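Local coordinates for protein orotate phosphoribosyltransferase (Aeropyrum pernix, PDB 2YZK) that probably transfers a ribosyl phosphate group from 5-phosphoribose 1-diphosphate to orotate, giving orotidine monophosphate in the de novo synthesis of UMP, at residues D103-T117 with N132-R145. Sequence-based numbering, arbitrary orientation.
Sequences DPPKGRVVVVDDVAT and NGYTVGTALVLVDR
Tyr134 fills the bend made by Pro104 to Gly107. Its CG stands anti to its own carbonyl carbon (chi1 -62°), and the ring edge enters the bend. The carbonyls of Pro104, Pro105 and Gly107 line the ring edge. Pro104 CG sits 3.9 Å from Tyr134 CE1, and Val109 CG1 touches CD1. Tyr134 OH donates to Pro104 O at 2.6 Å and accepts from a water that also bonds Asp103 OD1. Asp103 also forms a salt bridge with Arg33 of the second subunit. A leucine here would probably leave Pro104 O without its donor, cost the water one of its acceptors and leave part of the hollow unfilled.

Beyond the ring, strands 108-113 and 135-141 run parallel at 28°. Near Gly137 they part, and a water spans the gap from Val109 O to Gly137 N. On one face, Val111 CG2 presses into Ala139 CB at 3.5 Å, closer than usual for two methyl carbons. Val111 CG1 meets Val136 CG2. On the other face, Val110 CG1 lies 4.2 Å from Leu140 CB.

Both segments turn a corner, at Asp114 and Leu142. Asp114 O takes the N-H groups of Leu142 and Val143 there. Ala116 CB then fits against Val141 CG2, and Thr117 CG2 touches Arg145 CD at 3.7 Å. Asp113 to Thr117 belong to the predicted phosphoribosyl diphosphate site, shared between the two subunits; Thr117 and Arg145 are predicted to bind orotate.

Helix 120-131 links the strands in a beta-alpha-beta crossover and covers Val111 and Val136. Helix 38-58 packs on Leu140 on the other face and on Leu142 at the corner. Strands 61-65 and 159-162 flank the pair in the parallel sheet of the phosphoribosyltransferase fold.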
ATOM      1  N   ASP A 103      11.718   6.261   3.406  1.00 12.33           N
ATOM      2  CA  ASP A 103      12.745   6.982   4.155  1.00 13.25           C
ATOM      3  C   ASP A 103      12.229   8.150   5.004  1.00 11.86           C
ATOM      4  O   ASP A 103      12.689   9.286   4.884  1.00 12.27           O
ATOM      5  CB  ASP A 103      13.837   7.470   3.192  1.00 16.05           C
ATOM      6  CG  ASP A 103      15.011   8.109   3.913  1.00 20.29           C
ATOM      7  OD1 ASP A 103      15.467   7.540   4.929  1.00 21.22           O
ATOM      8  OD2 ASP A 103      15.484   9.172   3.455  1.00 20.78           O
ATOM      9  N   PRO A 104      11.246   7.886   5.871  1.00 10.56           N
ATOM     10  CA  PRO A 104      10.746   8.984   6.702  1.00 11.13           C
ATOM     11  C   PRO A 104      11.844   9.386   7.691  1.00 11.47           C
ATOM     12  O   PRO A 104      12.749   8.605   7.966  1.00 10.53           O
ATOM     13  CB  PRO A 104       9.526   8.363   7.385  1.00 11.46           C
ATOM     14  CG  PRO A 104       9.891   6.903   7.474  1.00 11.50           C
ATOM     15  CD  PRO A 104      10.490   6.645   6.115  1.00 10.55           C
ATOM     16  N   PRO A 105      11.789  10.615   8.224  1.00 13.35           N
ATOM     17  CA  PRO A 105      12.807  11.070   9.181  1.00 14.32           C
ATOM     18  C   PRO A 105      12.913  10.167  10.413  1.00 15.38           C
ATOM     19  O   PRO A 105      11.912   9.610  10.872  1.00 14.12           O
ATOM     20  CB  PRO A 105      12.332  12.474   9.539  1.00 16.15           C
ATOM     21  CG  PRO A 105      11.690  12.933   8.258  1.00 16.22           C
ATOM     22  CD  PRO A 105      10.883  11.718   7.857  1.00 15.29           C
ATOM     23  N   LYS A 106      14.131  10.017  10.930  1.00 15.57           N
ATOM     24  CA  LYS A 106      14.376   9.205  12.117  1.00 17.45           C
ATOM     25  C   LYS A 106      13.543   9.742  13.269  1.00 15.78           C
ATOM     26  O   LYS A 106      13.439  10.957  13.458  1.00 18.37           O
ATOM     27  CB  LYS A 106      15.858   9.254  12.503  1.00 18.61           C
ATOM     28  CG  LYS A 106      16.727   8.197  11.844  1.00 21.88           C
ATOM     29  CD  LYS A 106      16.538   8.158  10.343  1.00 24.38           C
ATOM     30  CE  LYS A 106      17.435   7.107   9.716  1.00 24.92           C
ATOM     31  NZ  LYS A 106      17.140   6.934   8.276  1.00 28.04           N
ATOM     32  N   GLY A 107      12.954   8.831  14.037  1.00 15.88           N
ATOM     33  CA  GLY A 107      12.127   9.225  15.160  1.00 14.25           C
ATOM     34  C   GLY A 107      11.289   8.054  15.624  1.00 14.55           C
ATOM     35  O   GLY A 107      11.527   6.915  15.224  1.00 14.13           O
ATOM     36  N   ARG A 108      10.302   8.328  16.466  1.00 13.95           N
ATOM     37  CA  ARG A 108       9.437   7.281  16.981  1.00 14.66           C
ATOM     38  C   ARG A 108       8.307   7.001  15.997  1.00 13.82           C
ATOM     39  O   ARG A 108       7.637   7.921  15.533  1.00 13.34           O
ATOM     40  CB  ARG A 108       8.859   7.695  18.339  1.00 17.54           C
ATOM     41  CG  ARG A 108       8.057   6.597  19.027  1.00 22.15           C
ATOM     42  CD  ARG A 108       7.434   7.086  20.329  1.00 25.53           C
ATOM     43  NE  ARG A 108       6.645   6.038  20.973  1.00 29.34           N
ATOM     44  CZ  ARG A 108       7.163   4.980  21.591  1.00 30.34           C
ATOM     45  NH1 ARG A 108       8.481   4.825  21.658  1.00 32.86           N
ATOM     46  NH2 ARG A 108       6.364   4.071  22.136  1.00 30.86           N
ATOM     47  N   VAL A 109       8.099   5.729  15.678  1.00 11.37           N
ATOM     48  CA  VAL A 109       7.049   5.355  14.739  1.00 11.68           C
ATOM     49  C   VAL A 109       6.134   4.272  15.297  1.00 11.68           C
ATOM     50  O   VAL A 109       6.427   3.655  16.319  1.00 11.12           O
ATOM     51  CB  VAL A 109       7.653   4.822  13.421  1.00 10.93           C
ATOM     52  CG1 VAL A 109       8.658   5.811  12.872  1.00  9.74           C
ATOM     53  CG2 VAL A 109       8.301   3.462  13.657  1.00 12.03           C
ATOM     54  N   VAL A 110       5.018   4.058  14.611  1.00 10.93           N
ATOM     55  CA  VAL A 110       4.070   3.015  14.976  1.00 10.82           C
ATOM     56  C   VAL A 110       3.948   2.142  13.734  1.00 10.83           C
ATOM     57  O   VAL A 110       3.782   2.660  12.628  1.00  9.42           O
ATOM     58  CB  VAL A 110       2.679   3.586  15.322  1.00 12.37           C
ATOM     59  CG1 VAL A 110       1.671   2.455  15.479  1.00 11.25           C
ATOM     60  CG2 VAL A 110       2.756   4.393  16.612  1.00 10.87           C
ATOM     61  N   VAL A 111       4.059   0.828  13.903  1.00  9.64           N
ATOM     62  CA  VAL A 111       3.937  -0.078  12.767  1.00 10.83           C
ATOM     63  C   VAL A 111       2.492  -0.538  12.652  1.00 10.78           C
ATOM     64  O   VAL A 111       1.806  -0.717  13.660  1.00  9.36           O
ATOM     65  CB  VAL A 111       4.847  -1.312  12.905  1.00 11.47           C
ATOM     66  CG1 VAL A 111       6.292  -0.887  12.823  1.00 14.98           C
ATOM     67  CG2 VAL A 111       4.585  -2.017  14.215  1.00 15.66           C
ATOM     68  N   VAL A 112       2.041  -0.724  11.414  1.00  9.16           N
ATOM     69  CA  VAL A 112       0.665  -1.124  11.147  1.00  9.60           C
ATOM     70  C   VAL A 112       0.563  -2.329  10.216  1.00  8.98           C
ATOM     71  O   VAL A 112       1.240  -2.396   9.184  1.00  8.45           O
ATOM     72  CB  VAL A 112      -0.115   0.050  10.500  1.00  9.62           C
ATOM     73  CG1 VAL A 112      -1.541  -0.376  10.168  1.00 11.68           C
ATOM     74  CG2 VAL A 112      -0.113   1.249  11.432  1.00 11.19           C
ATOM     75  N   ASP A 113      -0.287  -3.283  10.584  1.00  9.06           N
ATOM     76  CA  ASP A 113      -0.511  -4.460   9.750  1.00 10.51           C
ATOM     77  C   ASP A 113      -2.000  -4.758   9.830  1.00 10.25           C
ATOM     78  O   ASP A 113      -2.660  -4.352  10.787  1.00 10.39           O
ATOM     79  CB  ASP A 113       0.296  -5.661  10.255  1.00 11.13           C
ATOM     80  CG  ASP A 113       0.578  -6.676   9.153  1.00 12.59           C
ATOM     81  OD1 ASP A 113       0.047  -6.511   8.034  1.00 12.40           O
ATOM     82  OD2 ASP A 113       1.337  -7.636   9.403  1.00 14.91           O
ATOM     83  N   ASP A 114      -2.549  -5.452   8.835  1.00  9.65           N
ATOM     84  CA  ASP A 114      -3.972  -5.723   8.893  1.00 10.49           C
ATOM     85  C   ASP A 114      -4.337  -6.803   9.903  1.00 10.77           C
ATOM     86  O   ASP A 114      -5.214  -6.591  10.736  1.00  8.88           O
ATOM     87  CB  ASP A 114      -4.538  -6.032   7.490  1.00 11.98           C
ATOM     88  CG  ASP A 114      -3.895  -7.240   6.819  1.00 13.58           C
ATOM     89  OD1 ASP A 114      -2.838  -7.733   7.270  1.00 11.53           O
ATOM     90  OD2 ASP A 114      -4.465  -7.685   5.797  1.00 12.59           O
ATOM     91  N   VAL A 115      -3.634  -7.931   9.865  1.00 11.44           N
ATOM     92  CA  VAL A 115      -3.916  -9.039  10.775  1.00 11.37           C
ATOM     93  C   VAL A 115      -2.657  -9.585  11.447  1.00 12.33           C
ATOM     94  O   VAL A 115      -1.656  -9.859  10.779  1.00 10.22           O
ATOM     95  CB  VAL A 115      -4.612 -10.204  10.017  1.00 12.57           C
ATOM     96  CG1 VAL A 115      -4.867 -11.368  10.956  1.00 13.84           C
ATOM     97  CG2 VAL A 115      -5.914  -9.722   9.411  1.00 12.31           C
ATOM     98  N   ALA A 116      -2.712  -9.741  12.767  1.00 11.13           N
ATOM     99  CA  ALA A 116      -1.583 -10.285  13.514  1.00 12.24           C
ATOM    100  C   ALA A 116      -1.803 -11.787  13.660  1.00 13.57           C
ATOM    101  O   ALA A 116      -2.818 -12.228  14.202  1.00 15.01           O
ATOM    102  CB  ALA A 116      -1.488  -9.629  14.894  1.00 11.18           C
ATOM    103  N   THR A 117      -0.858 -12.569  13.153  1.00 14.32           N
ATOM    104  CA  THR A 117      -0.949 -14.018  13.236  1.00 15.58           C
ATOM    105  C   THR A 117       0.053 -14.498  14.281  1.00 15.07           C
ATOM    106  O   THR A 117      -0.253 -14.505  15.469  1.00 17.11           O
ATOM    107  CB  THR A 117      -0.664 -14.672  11.862  1.00 17.15           C
ATOM    108  OG1 THR A 117       0.648 -14.313  11.413  1.00 18.31           O
ATOM    109  CG2 THR A 117      -1.682 -14.203  10.831  1.00 17.07           C
ATOM    110  N   ASN A 132      17.748   0.758  11.637  1.00 16.54           N
ATOM    111  CA  ASN A 132      17.908   1.911  10.763  1.00 17.47           C
ATOM    112  C   ASN A 132      17.673   3.258  11.437  1.00 17.30           C
ATOM    113  O   ASN A 132      17.371   4.247  10.771  1.00 17.18           O
ATOM    114  CB  ASN A 132      17.010   1.760   9.530  1.00 19.48           C
ATOM    115  CG  ASN A 132      17.575   0.771   8.521  1.00 21.00           C
ATOM    116  OD1 ASN A 132      18.528   1.075   7.805  1.00 24.64           O
ATOM    117  ND2 ASN A 132      16.999  -0.424   8.471  1.00 21.10           N
ATOM    118  N   GLY A 133      17.803   3.290  12.761  1.00 15.67           N
ATOM    119  CA  GLY A 133      17.653   4.537  13.490  1.00 17.44           C
ATOM    120  C   GLY A 133      16.273   4.980  13.937  1.00 15.90           C
ATOM    121  O   GLY A 133      16.098   6.140  14.315  1.00 17.57           O
ATOM    122  N   TYR A 134      15.295   4.085  13.895  1.00 14.57           N
ATOM    123  CA  TYR A 134      13.945   4.434  14.332  1.00 12.36           C
ATOM    124  C   TYR A 134      13.676   3.778  15.672  1.00 12.94           C
ATOM    125  O   TYR A 134      14.366   2.833  16.058  1.00 13.36           O
ATOM    126  CB  TYR A 134      12.893   3.920  13.348  1.00 12.51           C
ATOM    127  CG  TYR A 134      12.985   4.500  11.964  1.00 12.38           C
ATOM    128  CD1 TYR A 134      12.368   5.713  11.649  1.00 11.41           C
ATOM    129  CD2 TYR A 134      13.696   3.838  10.962  1.00 11.17           C
ATOM    130  CE1 TYR A 134      12.454   6.252  10.359  1.00 10.08           C
ATOM    131  CE2 TYR A 134      13.790   4.366   9.682  1.00 11.64           C
ATOM    132  CZ  TYR A 134      13.171   5.569   9.386  1.00 10.86           C
ATOM    133  OH  TYR A 134      13.282   6.083   8.114  1.00 11.55           O
ATOM    134  N   THR A 135      12.688   4.294  16.391  1.00 11.30           N
ATOM    135  CA  THR A 135      12.303   3.685  17.650  1.00 11.89           C
ATOM    136  C   THR A 135      10.843   3.296  17.469  1.00 12.02           C
ATOM    137  O   THR A 135      10.081   3.999  16.790  1.00 12.24           O
ATOM    138  CB  THR A 135      12.462   4.643  18.859  1.00 12.87           C
ATOM    139  OG1 THR A 135      11.605   5.777  18.706  1.00 15.18           O
ATOM    140  CG2 THR A 135      13.902   5.101  18.981  1.00 12.14           C
ATOM    141  N   VAL A 136      10.460   2.165  18.049  1.00 13.18           N
ATOM    142  CA  VAL A 136       9.093   1.685  17.929  1.00 13.56           C
ATOM    143  C   VAL A 136       8.712   0.797  19.105  1.00 14.56           C
ATOM    144  O   VAL A 136       9.434  -0.143  19.448  1.00 14.75           O
ATOM    145  CB  VAL A 136       8.905   0.913  16.595  1.00 14.47           C
ATOM    146  CG1 VAL A 136      10.007  -0.117  16.418  1.00 15.01           C
ATOM    147  CG2 VAL A 136       7.546   0.246  16.566  1.00 14.78           C
ATOM    148  N   GLY A 137       7.580   1.106  19.728  1.00 14.04           N
ATOM    149  CA  GLY A 137       7.131   0.319  20.864  1.00 13.80           C
ATOM    150  C   GLY A 137       5.685  -0.113  20.744  1.00 12.94           C
ATOM    151  O   GLY A 137       5.158  -0.779  21.632  1.00 13.27           O
ATOM    152  N   THR A 138       5.045   0.265  19.642  1.00 11.42           N
ATOM    153  CA  THR A 138       3.647  -0.073  19.417  1.00 11.39           C
ATOM    154  C   THR A 138       3.398  -0.618  18.013  1.00 11.28           C
ATOM    155  O   THR A 138       3.921  -0.089  17.029  1.00 10.15           O
ATOM    156  CB  THR A 138       2.751   1.173  19.605  1.00 12.47           C
ATOM    157  OG1 THR A 138       2.907   1.677  20.938  1.00 12.99           O
ATOM    158  CG2 THR A 138       1.286   0.832  19.352  1.00 12.67           C
ATOM    159  N   ALA A 139       2.607  -1.686  17.942  1.00 10.26           N
ATOM    160  CA  ALA A 139       2.218  -2.307  16.680  1.00  9.39           C
ATOM    161  C   ALA A 139       0.694  -2.272  16.708  1.00 10.24           C
ATOM    162  O   ALA A 139       0.071  -2.662  17.698  1.00  9.91           O
ATOM    163  CB  ALA A 139       2.722  -3.746  16.599  1.00 10.92           C
ATOM    164  N   LEU A 140       0.104  -1.799  15.617  1.00  9.45           N
ATOM    165  CA  LEU A 140      -1.334  -1.652  15.521  1.00 10.26           C
ATOM    166  C   LEU A 140      -1.897  -2.492  14.383  1.00  9.59           C
ATOM    167  O   LEU A 140      -1.395  -2.439  13.266  1.00  9.05           O
ATOM    168  CB  LEU A 140      -1.648  -0.166  15.303  1.00  9.97           C
ATOM    169  CG  LEU A 140      -3.051   0.258  14.883  1.00 10.54           C
ATOM    170  CD1 LEU A 140      -4.022  -0.042  16.003  1.00 12.43           C
ATOM    171  CD2 LEU A 140      -3.046   1.748  14.542  1.00  9.43           C
ATOM    172  N   VAL A 141      -2.931  -3.276  14.679  1.00  8.77           N
ATOM    173  CA  VAL A 141      -3.566  -4.113  13.669  1.00  9.72           C
ATOM    174  C   VAL A 141      -5.084  -4.032  13.798  1.00  7.96           C
ATOM    175  O   VAL A 141      -5.609  -3.586  14.817  1.00  9.70           O
ATOM    176  CB  VAL A 141      -3.147  -5.605  13.786  1.00 10.16           C
ATOM    177  CG1 VAL A 141      -1.635  -5.734  13.692  1.00 10.10           C
ATOM    178  CG2 VAL A 141      -3.653  -6.198  15.093  1.00 11.69           C
ATOM    179  N   LEU A 142      -5.780  -4.453  12.750  1.00  8.30           N
ATOM    180  CA  LEU A 142      -7.235  -4.450  12.750  1.00  9.79           C
ATOM    181  C   LEU A 142      -7.732  -5.659  13.524  1.00 10.04           C
ATOM    182  O   LEU A 142      -8.600  -5.543  14.394  1.00 10.72           O
ATOM    183  CB  LEU A 142      -7.771  -4.512  11.317  1.00 11.64           C
ATOM    184  CG  LEU A 142      -7.769  -3.205  10.529  1.00 13.72           C
ATOM    185  CD1 LEU A 142      -8.055  -3.502   9.062  1.00 14.49           C
ATOM    186  CD2 LEU A 142      -8.813  -2.251  11.114  1.00 14.19           C
ATOM    187  N   VAL A 143      -7.167  -6.817  13.208  1.00  9.44           N
ATOM    188  CA  VAL A 143      -7.556  -8.059  13.859  1.00 10.32           C
ATOM    189  C   VAL A 143      -6.380  -8.873  14.378  1.00 10.65           C
ATOM    190  O   VAL A 143      -5.415  -9.133  13.658  1.00 11.51           O
ATOM    191  CB  VAL A 143      -8.377  -8.958  12.898  1.00 10.52           C
ATOM    192  CG1 VAL A 143      -8.659 -10.306  13.555  1.00 11.32           C
ATOM    193  CG2 VAL A 143      -9.683  -8.274  12.534  1.00  9.37           C
ATOM    194  N   ASP A 144      -6.461  -9.267  15.643  1.00 11.04           N
ATOM    195  CA  ASP A 144      -5.421 -10.093  16.239  1.00 13.02           C
ATOM    196  C   ASP A 144      -6.021 -11.490  16.346  1.00 13.23           C
ATOM    197  O   ASP A 144      -7.071 -11.673  16.960  1.00 12.77           O
ATOM    198  CB  ASP A 144      -5.036  -9.557  17.622  1.00 12.69           C
ATOM    199  CG  ASP A 144      -4.034 -10.448  18.345  1.00 14.58           C
ATOM    200  OD1 ASP A 144      -3.408 -11.309  17.689  1.00 12.89           O
ATOM    201  OD2 ASP A 144      -3.862 -10.278  19.574  1.00 13.01           O
ATOM    202  N   ARG A 145      -5.371 -12.473  15.731  1.00 12.99           N
ATOM    203  CA  ARG A 145      -5.884 -13.831  15.783  1.00 15.05           C
ATOM    204  C   ARG A 145      -5.810 -14.388  17.198  1.00 15.04           C
ATOM    205  O   ARG A 145      -6.477 -15.372  17.519  1.00 16.29           O
ATOM    206  CB  ARG A 145      -5.105 -14.737  14.828  1.00 14.97           C
ATOM    207  CG  ARG A 145      -5.329 -14.440  13.350  1.00 16.24           C
ATOM    208  CD  ARG A 145      -4.731 -15.553  12.503  1.00 17.84           C
ATOM    209  NE  ARG A 145      -5.335 -16.835  12.857  1.00 18.45           N
ATOM    210  CZ  ARG A 145      -6.460 -17.306  12.328  1.00 19.79           C
ATOM    211  NH1 ARG A 145      -7.108 -16.612  11.401  1.00 19.18           N
ATOM    212  NH2 ARG A 145      -6.956 -18.461  12.749  1.00 17.25           N
TER
HETATM  213  O   HOH W   1      15.279   5.312   6.288  1.00 22.32           O
HETATM  214  O   HOH W   2       5.728   3.119  18.952  1.00 18.31           O
HETATM  215  O   HOH W   3      -1.864 -13.572  17.401  1.00 15.36           O